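PDB 1VHZ: ADP compounds hydrolase NudE from Escherichia coli, which hydrolyses ADP-ribose, NADH and the adenine dinucleotides Ap3A and Ap2A with the help of magnesium or another divalent cation, working as a homodimer. Local coordinates for residues A51-P56 with L77-G82; F104-L109 with V129-L134; A155-L160 with L177-L182. All blocks are in the same frame, centred on the assembly; numbering follows the deposited sequence.

Interaction 1 of 3, residues A51-P56 with L77-G82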
loop_
_atom_site.group_PDB
_atom_site.type_symbol
_atom_site.label_atom_id
_atom_site.label_comp_id
_atom_site.label_asym_id
_atom_site.label_seq_id
_atom_site.Cartn_x
_atom_site.Cartn_y
_atom_site.Cartn_z
ATOM N N ALA A 51 1.923 -8.809 9.059
ATOM C CA ALA A 51 2.237 -7.593 9.755
ATOM C C ALA A 51 1.028 -7.061 10.513
ATOM O O ALA A 51 -0.123 -7.440 10.274
ATOM C CB ALA A 51 2.746 -6.522 8.775
ATOM N N VAL A 52 1.321 -6.156 11.446
ATOM C CA VAL A 52 0.306 -5.516 12.259
ATOM C C VAL A 52 0.605 -4.015 12.349
ATOM O O VAL A 52 1.762 -3.587 12.337
ATOM C CB VAL A 52 0.204 -6.118 13.670
ATOM C CG1 VAL A 52 1.454 -5.857 14.495
ATOM C CG2 VAL A 52 -1.014 -5.573 14.425
ATOM N N MET A 53 -0.431 -3.210 12.271
ATOM C CA MET A 53 -0.276 -1.749 12.380
ATOM C C MET A 53 -1.225 -1.337 13.512
ATOM O O MET A 53 -2.367 -1.797 13.545
ATOM C CB MET A 53 -0.545 -1.014 11.082
ATOM C CG MET A 53 -1.130 0.393 11.250
ATOM S SD MET A 53 -1.360 1.282 9.677
ATOM C CE MET A 53 -1.646 -0.122 8.606
ATOM N N ILE A 54 -0.728 -0.557 14.454
ATOM C CA ILE A 54 -1.537 -0.163 15.598
ATOM C C ILE A 54 -1.833 1.325 15.633
ATOM O O ILE A 54 -0.966 2.170 15.445
ATOM C CB ILE A 54 -0.843 -0.520 16.935
ATOM C CG1 ILE A 54 -0.320 -1.946 16.900
ATOM C CG2 ILE A 54 -1.804 -0.334 18.103
ATOM C CD1 ILE A 54 1.079 -2.074 16.346
ATOM N N VAL A 55 -3.094 1.620 15.870
ATOM C CA VAL A 55 -3.605 2.964 15.964
ATOM C C VAL A 55 -4.108 3.213 17.393
ATOM O O VAL A 55 -5.259 2.935 17.719
ATOM C CB VAL A 55 -4.747 3.182 14.951
ATOM C CG1 VAL A 55 -5.282 4.598 15.044
ATOM C CG2 VAL A 55 -4.258 2.911 13.513
ATOM N N PRO A 56 -3.243 3.766 18.227
ATOM C CA PRO A 56 -3.551 4.085 19.601
ATOM C C PRO A 56 -4.298 5.402 19.737
ATOM O O PRO A 56 -3.983 6.402 19.085
ATOM C CB PRO A 56 -2.207 4.172 20.299
ATOM C CG PRO A 56 -1.171 3.903 19.269
ATOM C CD PRO A 56 -1.823 4.109 17.929
ATOM N N LEU A 77 5.892 9.994 9.204
ATOM C CA LEU A 77 5.012 10.311 10.310
ATOM C C LEU A 77 3.848 9.305 10.146
ATOM O O LEU A 77 3.301 9.236 9.028
ATOM C CB LEU A 77 4.426 11.712 10.247
ATOM C CG LEU A 77 3.295 12.005 11.253
ATOM C CD1 LEU A 77 3.800 11.889 12.686
ATOM C CD2 LEU A 77 2.696 13.391 11.023
ATOM N N GLY A 78 3.567 8.492 11.147
ATOM C CA GLY A 78 2.483 7.532 10.945
ATOM C C GLY A 78 2.238 6.621 12.130
ATOM O O GLY A 78 2.617 6.906 13.255
ATOM N N PHE A 79 1.552 5.525 11.844
ATOM C CA PHE A 79 1.189 4.549 12.847
ATOM C C PHE A 79 2.273 3.491 13.024
ATOM O O PHE A 79 2.983 3.121 12.093
ATOM C CB PHE A 79 -0.149 3.891 12.488
ATOM C CG PHE A 79 -1.247 4.906 12.281
ATOM C CD1 PHE A 79 -1.847 5.061 11.045
ATOM C CD2 PHE A 79 -1.653 5.723 13.333
ATOM C CE1 PHE A 79 -2.859 5.996 10.863
ATOM C CE2 PHE A 79 -2.654 6.657 13.156
ATOM C CZ PHE A 79 -3.267 6.797 11.920
ATOM N N SER A 80 2.399 3.060 14.257
ATOM C CA SER A 80 3.364 2.023 14.650
ATOM C C SER A 80 3.041 0.745 13.913
ATOM O O SER A 80 1.877 0.365 13.707
ATOM C CB SER A 80 3.293 1.952 16.190
ATOM O OG SER A 80 3.502 0.631 16.635
ATOM N N LYS A 81 4.033 0.070 13.370
ATOM C CA LYS A 81 3.892 -1.134 12.581
ATOM C C LYS A 81 4.964 -2.155 12.959
ATOM O O LYS A 81 6.091 -1.764 13.284
ATOM C CB LYS A 81 4.161 -0.788 11.078
ATOM C CG LYS A 81 3.150 0.133 10.457
ATOM C CD LYS A 81 3.513 0.731 9.121
ATOM C CE LYS A 81 2.593 1.891 8.744
ATOM N NZ LYS A 81 3.011 3.228 9.284
ATOM N N GLY A 82 4.649 -3.427 12.795
ATOM C CA GLY A 82 5.608 -4.493 13.079
ATOM C C GLY A 82 5.091 -5.815 12.508
ATOM O O GLY A 82 4.049 -5.893 11.867
HETATM O O HOH W 1 1.344 4.647 16.261
#
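V52 and G82 form an antiparallel hydrogen-bonded pair where strand 51-56 runs beside strand 80-82, the short axes 4.8 Å apart at 161°. V52 N reaches G82 O at 2.8 Å, and G82 N returns to V52 O at 2.9 Å. One pair further on, M53 and K81 face each other without such bonds, after which I54 N gives to S80 O at 2.9 Å. A water accepts from S80 N.

The side chains of M53 and K81 share one face of the sheet. On that side F79 bends back against strand 51-56: V55 CG2, beside its own backbone N, sits over the middle of the F79 ring, 3.7 Å above the plane. M53 adds CG against F79 CB at 3.8 Å, and its SD lies obliquely to the ring, a Met-aromatic contact 5.2 Å from the centroid. K81 arches back over its own segment; chi4 of 86° turns NZ onto a lone pair of F79 O at 2.8 Å, and N171 takes a second bond from it.

On the other face I54 CD1 lies against S80 OG, which hydrogen-bonds E101. G82 is the first residue of the Nudix box, and the serine two residues before it probably steadies, through this bond, a carboxylate that is a predicted metal ligand.

Interaction 2 of 3, residues F104-L109 with V129-L134; sequences FGANDL and VVAQDL
L134 lays its side chain across F104 at about a right angle, and following it outward shows how a leucine can bridge a ring and a backbone. Its CB rests 3.5 Å from G105 O and also faces F104 CD1. At CG the chain forks. With chi2 at -169°, CD1 stands anti to CA and comes over one face of the F104 ring, 3.8 Å above the plane and displaced toward the rim, in a CH-pi contact whose closest atoms are L134 CD1 and F104 CD2 at 3.9 Å. The other methyl, CD2, turns inward and meets A106 CB at 3.5 Å. An alanine at F104 would keep CB but remove the ring, and would probably leave a gap beside L134 CD1, with the leucine still packed on A106 through CD2.

Segments 104-109 and 129-134 belong to the antiparallel beta hairpin of the Nudix fold, formed by strands 104-116 and 125-136, and both strands turn a corner, at N107 and D133. D133 takes up a positive phi there. N107 N donates to D133 O at 2.8 Å, almost straight at 168°, while N107 ND2 approaches D133 OD2 at 3.1 Å from above the carboxylate plane, 66° out of it. This amide-carboxylate bond adds a side-chain clasp to the backbone one at an exposed corner.

Past the corner D108 and Q132 form a hydrogen-bonded pair, Q132 N to D108 O being 2.9 Å, and their side chains lie alongside each other. On the opposite face L109 CD2 packs on A131 CB at 3.6 Å, and helix 90-102 covers that side through Y91, N95 and L98.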
loop_
_atom_site.group_PDB
_atom_site.type_symbol
_atom_site.label_atom_id
_atom_site.label_comp_id
_atom_site.label_asym_id
_atom_site.label_seq_id
_atom_site.Cartn_x
_atom_site.Cartn_y
_atom_site.Cartn_z
ATOM N N PHE A 104 3.487 1.664 25.998
ATOM C CA PHE A 104 2.172 1.435 26.567
ATOM C C PHE A 104 1.648 0.063 26.072
ATOM O O PHE A 104 2.019 -0.400 25.014
ATOM C CB PHE A 104 1.122 2.424 26.114
ATOM C CG PHE A 104 1.153 3.846 26.546
ATOM C CD1 PHE A 104 0.800 4.226 27.830
ATOM C CD2 PHE A 104 1.481 4.848 25.632
ATOM C CE1 PHE A 104 0.796 5.549 28.218
ATOM C CE2 PHE A 104 1.478 6.180 26.012
ATOM C CZ PHE A 104 1.139 6.531 27.306
ATOM N N GLY A 105 0.776 -0.504 26.882
ATOM C CA GLY A 105 0.060 -1.736 26.518
ATOM C C GLY A 105 -1.379 -1.221 26.350
ATOM O O GLY A 105 -1.599 -0.041 26.692
ATOM N N ALA A 106 -2.322 -2.010 25.889
ATOM C CA ALA A 106 -3.693 -1.489 25.765
ATOM C C ALA A 106 -4.674 -2.517 26.305
ATOM O O ALA A 106 -4.490 -3.695 25.992
ATOM C CB ALA A 106 -4.017 -1.180 24.304
ATOM N N ASN A 107 -5.685 -2.111 27.069
ATOM C CA ASN A 107 -6.651 -3.107 27.555
ATOM C C ASN A 107 -7.740 -3.333 26.517
ATOM O O ASN A 107 -8.482 -4.300 26.614
ATOM C CB ASN A 107 -7.316 -2.668 28.863
ATOM C CG ASN A 107 -6.308 -2.636 30.011
ATOM O OD1 ASN A 107 -5.528 -3.567 30.178
ATOM N ND2 ASN A 107 -6.302 -1.551 30.767
ATOM N N ASP A 108 -7.834 -2.444 25.521
ATOM C CA ASP A 108 -8.897 -2.591 24.526
ATOM C C ASP A 108 -8.347 -2.536 23.113
ATOM O O ASP A 108 -8.122 -1.479 22.519
ATOM C CB ASP A 108 -9.961 -1.535 24.819
ATOM C CG ASP A 108 -11.165 -1.601 23.916
ATOM O OD1 ASP A 108 -12.002 -0.670 23.916
ATOM O OD2 ASP A 108 -11.316 -2.581 23.166
ATOM N N LEU A 109 -8.183 -3.714 22.510
ATOM C CA LEU A 109 -7.649 -3.838 21.162
ATOM C C LEU A 109 -8.697 -4.337 20.190
ATOM O O LEU A 109 -9.406 -5.303 20.469
ATOM C CB LEU A 109 -6.420 -4.750 21.170
ATOM C CG LEU A 109 -5.202 -4.204 21.923
ATOM C CD1 LEU A 109 -4.244 -5.312 22.327
ATOM C CD2 LEU A 109 -4.482 -3.160 21.079
ATOM N N VAL A 129 -5.083 -2.627 13.747
ATOM C CA VAL A 129 -5.701 -2.756 15.065
ATOM C C VAL A 129 -5.821 -1.407 15.768
ATOM O O VAL A 129 -4.858 -0.634 15.726
ATOM C CB VAL A 129 -4.838 -3.689 15.950
ATOM C CG1 VAL A 129 -5.384 -3.783 17.369
ATOM C CG2 VAL A 129 -4.698 -5.076 15.360
ATOM N N VAL A 130 -6.931 -1.150 16.448
ATOM C CA VAL A 130 -7.085 0.104 17.206
ATOM C C VAL A 130 -6.849 -0.223 18.687
ATOM O O VAL A 130 -7.383 -1.221 19.171
ATOM C CB VAL A 130 -8.488 0.712 17.071
ATOM C CG1 VAL A 130 -8.606 2.037 17.845
ATOM C CG2 VAL A 130 -8.828 0.923 15.614
ATOM N N ALA A 131 -6.021 0.556 19.352
ATOM C CA ALA A 131 -5.674 0.388 20.743
ATOM C C ALA A 131 -6.205 1.514 21.632
ATOM O O ALA A 131 -5.939 2.698 21.351
ATOM C CB ALA A 131 -4.148 0.444 20.890
ATOM N N GLN A 132 -6.984 1.168 22.637
ATOM C CA GLN A 132 -7.526 2.127 23.588
ATOM C C GLN A 132 -7.324 1.589 25.012
ATOM O O GLN A 132 -7.080 0.396 25.200
ATOM C CB GLN A 132 -9.010 2.402 23.395
ATOM C CG GLN A 132 -9.439 2.649 21.972
ATOM C CD GLN A 132 -10.935 2.810 21.819
ATOM O OE1 GLN A 132 -11.447 3.915 21.980
ATOM N NE2 GLN A 132 -11.625 1.721 21.528
ATOM N N ASP A 133 -7.565 2.455 25.983
ATOM C CA ASP A 133 -7.420 2.139 27.394
ATOM C C ASP A 133 -5.998 1.647 27.646
ATOM O O ASP A 133 -5.733 0.500 28.003
ATOM C CB ASP A 133 -8.474 1.147 27.864
ATOM C CG ASP A 133 -8.401 0.971 29.387
ATOM O OD1 ASP A 133 -7.862 1.880 30.058
ATOM O OD2 ASP A 133 -8.839 -0.074 29.886
ATOM N N LEU A 134 -5.057 2.557 27.405
ATOM C CA LEU A 134 -3.640 2.287 27.537
ATOM C C LEU A 134 -3.122 2.398 28.969
ATOM O O LEU A 134 -3.658 3.139 29.773
ATOM C CB LEU A 134 -2.831 3.276 26.686
ATOM C CG LEU A 134 -3.298 3.586 25.278
ATOM C CD1 LEU A 134 -2.224 4.374 24.519
ATOM C CD2 LEU A 134 -3.654 2.331 24.495
#

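Interaction 3 of 3, residues A155-L160 with L177-L182; sequences AHMMDL and LVREWL
R179 NE is met by two atoms of M158, CG at 3.7 Å and SD at 3.8 Å, while NH2 of the same guanidinium turns to another chain, in a salt bridge with E180 OE2 of the second subunit. The methionine comes at about a right angle to the arginine chain and sets its CG over one face of the flat group; a bend at chi2 (-33°) brings SD to R179 CD at 3.9 Å. R179 leaves the helix with CG anti to the backbone N (chi1 -176°), and the chain extended from CG to NE lays the guanidinium against M158, with NH2 at the subunit boundary.

M157 takes the inner part of the same side chain. Its CE lies 3.7 Å from R179 CB and 4.2 Å from V178 CG1, and its SD comes within 4.3 Å of L182 CD2. No hydrogen bond joins the two segments: the contact is made by the sulfurs of both methionines, M158 CG and the M157 methyl against the arginine chain, V178 and L182. M158 probably shields one face of the cation from water.

E180 repeats the exchange in reverse, its OE2 pairing with R179 NH2 of the second subunit. V178 and W181, meanwhile, pack on V130 of the sheet. Helix 169-184 is thus the second helical layer of the Nudix alpha-beta-alpha sandwich, and here it also contributes to the homodimer interface.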
loop_
_atom_site.group_PDB
_atom_site.type_symbol
_atom_site.label_atom_id
_atom_site.label_comp_id
_atom_site.label_asym_id
_atom_site.label_seq_id
_atom_site.Cartn_x
_atom_site.Cartn_y
_atom_site.Cartn_z
ATOM N N ALA A 155 -10.404 15.125 16.299
ATOM C CA ALA A 155 -11.218 16.160 15.691
ATOM C C ALA A 155 -10.569 16.754 14.453
ATOM O O ALA A 155 -11.282 17.288 13.598
ATOM C CB ALA A 155 -11.554 17.255 16.721
ATOM N N HIS A 156 -9.258 16.648 14.290
ATOM C CA HIS A 156 -8.553 17.146 13.119
ATOM C C HIS A 156 -7.734 16.047 12.455
ATOM O O HIS A 156 -6.783 16.309 11.705
ATOM C CB HIS A 156 -7.619 18.321 13.513
ATOM C CG HIS A 156 -8.454 19.467 14.031
ATOM N ND1 HIS A 156 -9.224 20.232 13.178
ATOM C CD2 HIS A 156 -8.706 19.900 15.288
ATOM C CE1 HIS A 156 -9.888 21.121 13.893
ATOM N NE2 HIS A 156 -9.590 20.950 15.172
ATOM N N MET A 157 -8.140 14.803 12.643
ATOM C CA MET A 157 -7.495 13.625 12.098
ATOM C C MET A 157 -7.177 13.747 10.592
ATOM O O MET A 157 -6.157 13.254 10.148
ATOM C CB MET A 157 -8.430 12.422 12.100
ATOM C CG MET A 157 -8.755 11.567 13.239
ATOM S SD MET A 157 -10.199 10.539 12.800
ATOM C CE MET A 157 -9.313 9.050 12.306
ATOM N N MET A 158 -8.189 14.156 9.816
ATOM C CA MET A 158 -8.054 14.305 8.385
ATOM C C MET A 158 -6.992 15.301 7.994
ATOM O O MET A 158 -6.495 15.196 6.858
ATOM C CB MET A 158 -9.409 14.578 7.701
ATOM C CG MET A 158 -10.450 13.478 7.968
ATOM S SD MET A 158 -9.772 11.801 8.145
ATOM C CE MET A 158 -9.429 11.384 6.455
ATOM N N ASP A 159 -6.524 16.210 8.863
ATOM C CA ASP A 159 -5.444 17.120 8.462
ATOM C C ASP A 159 -4.160 16.340 8.167
ATOM O O ASP A 159 -3.249 16.872 7.501
ATOM C CB ASP A 159 -5.136 18.165 9.518
ATOM C CG ASP A 159 -6.272 19.059 9.934
ATOM O OD1 ASP A 159 -7.302 19.099 9.235
ATOM O OD2 ASP A 159 -6.153 19.726 10.989
ATOM N N LEU A 160 -4.014 15.097 8.641
ATOM C CA LEU A 160 -2.806 14.318 8.380
ATOM C C LEU A 160 -2.532 14.127 6.891
ATOM O O LEU A 160 -1.384 13.944 6.467
ATOM C CB LEU A 160 -2.872 12.949 9.071
ATOM C CG LEU A 160 -2.550 12.947 10.582
ATOM C CD1 LEU A 160 -3.084 11.688 11.232
ATOM C CD2 LEU A 160 -1.045 13.097 10.809
ATOM N N LEU A 177 -10.196 4.085 7.750
ATOM C CA LEU A 177 -10.908 2.960 8.362
ATOM C C LEU A 177 -11.226 3.236 9.828
ATOM O O LEU A 177 -12.319 2.932 10.303
ATOM C CB LEU A 177 -10.129 1.649 8.204
ATOM C CG LEU A 177 -10.104 1.099 6.761
ATOM C CD1 LEU A 177 -8.953 0.124 6.584
ATOM C CD2 LEU A 177 -11.437 0.472 6.376
ATOM N N VAL A 178 -10.302 3.865 10.550
ATOM C CA VAL A 178 -10.529 4.198 11.956
ATOM C C VAL A 178 -11.601 5.264 12.097
ATOM O O VAL A 178 -12.483 5.239 12.963
ATOM C CB VAL A 178 -9.199 4.636 12.595
ATOM C CG1 VAL A 178 -9.453 5.223 13.983
ATOM C CG2 VAL A 178 -8.250 3.433 12.682
ATOM N N ARG A 179 -11.561 6.255 11.207
ATOM C CA ARG A 179 -12.578 7.316 11.219
ATOM C C ARG A 179 -13.961 6.715 10.972
ATOM O O ARG A 179 -14.918 7.130 11.622
ATOM C CB ARG A 179 -12.250 8.324 10.133
ATOM C CG ARG A 179 -13.211 9.549 10.106
ATOM C CD ARG A 179 -13.208 9.965 8.660
ATOM N NE ARG A 179 -13.493 11.312 8.276
ATOM C CZ ARG A 179 -13.786 11.557 6.977
ATOM N NH1 ARG A 179 -14.052 12.784 6.581
ATOM N NH2 ARG A 179 -13.801 10.536 6.117
ATOM N N GLU A 180 -14.077 5.763 10.033
ATOM C CA GLU A 180 -15.367 5.129 9.783
ATOM C C GLU A 180 -15.836 4.413 11.064
ATOM O O GLU A 180 -16.974 4.554 11.477
ATOM C CB GLU A 180 -15.320 4.064 8.702
ATOM C CG GLU A 180 -15.664 4.360 7.305
ATOM C CD GLU A 180 -16.572 5.515 6.997
ATOM O OE1 GLU A 180 -17.798 5.324 6.920
ATOM O OE2 GLU A 180 -16.051 6.640 6.808
ATOM N N TRP A 181 -14.904 3.659 11.653
ATOM C CA TRP A 181 -15.218 2.934 12.886
ATOM C C TRP A 181 -15.628 3.889 14.001
ATOM O O TRP A 181 -16.565 3.626 14.759
ATOM C CB TRP A 181 -14.010 2.097 13.270
ATOM C CG TRP A 181 -14.126 1.323 14.545
ATOM C CD1 TRP A 181 -14.790 0.143 14.747
ATOM C CD2 TRP A 181 -13.512 1.671 15.792
ATOM N NE1 TRP A 181 -14.613 -0.263 16.056
ATOM C CE2 TRP A 181 -13.833 0.651 16.714
ATOM C CE3 TRP A 181 -12.715 2.746 16.206
ATOM C CZ2 TRP A 181 -13.416 0.689 18.040
ATOM C CZ3 TRP A 181 -12.291 2.775 17.529
ATOM C CH2 TRP A 181 -12.644 1.755 18.429
ATOM N N LEU A 182 -14.935 5.004 14.149
ATOM C CA LEU A 182 -15.252 6.011 15.166
ATOM C C LEU A 182 -16.671 6.557 14.963
ATOM O O LEU A 182 -17.376 6.832 15.934
ATOM C CB LEU A 182 -14.244 7.126 15.111
ATOM C CG LEU A 182 -13.231 7.465 16.162
ATOM C CD1 LEU A 182 -13.129 6.504 17.327
ATOM C CD2 LEU A 182 -11.852 7.674 15.503
#

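Overall arrangement
Interactions 1 and 2, with centres about 12 Å apart, are joined through parallel strands 51-58 and 125-136: M53 O and V129 N lie 2.8 Å apart, V55 N and V129 O 2.9 Å, both probable hydrogen bonds. Interaction 3, its centre about 15 and about 17 Å from theirs, packs on this sheet, V178 CG2 meeting V55 CG1 at 4.0 Å and V130 CG2 at 3.9 Å. Helix 90-102, with the predicted metal ligands E97 and E101, covers the other side. Interaction 1 lies nearest that site: the side chains of S80 and E101 are about 3 Å apart, those of F104 and E101 about 9 Å. Interaction 3 alone touches the second subunit. The ADP-ribose pocket draws on other residues, including E42 and S120.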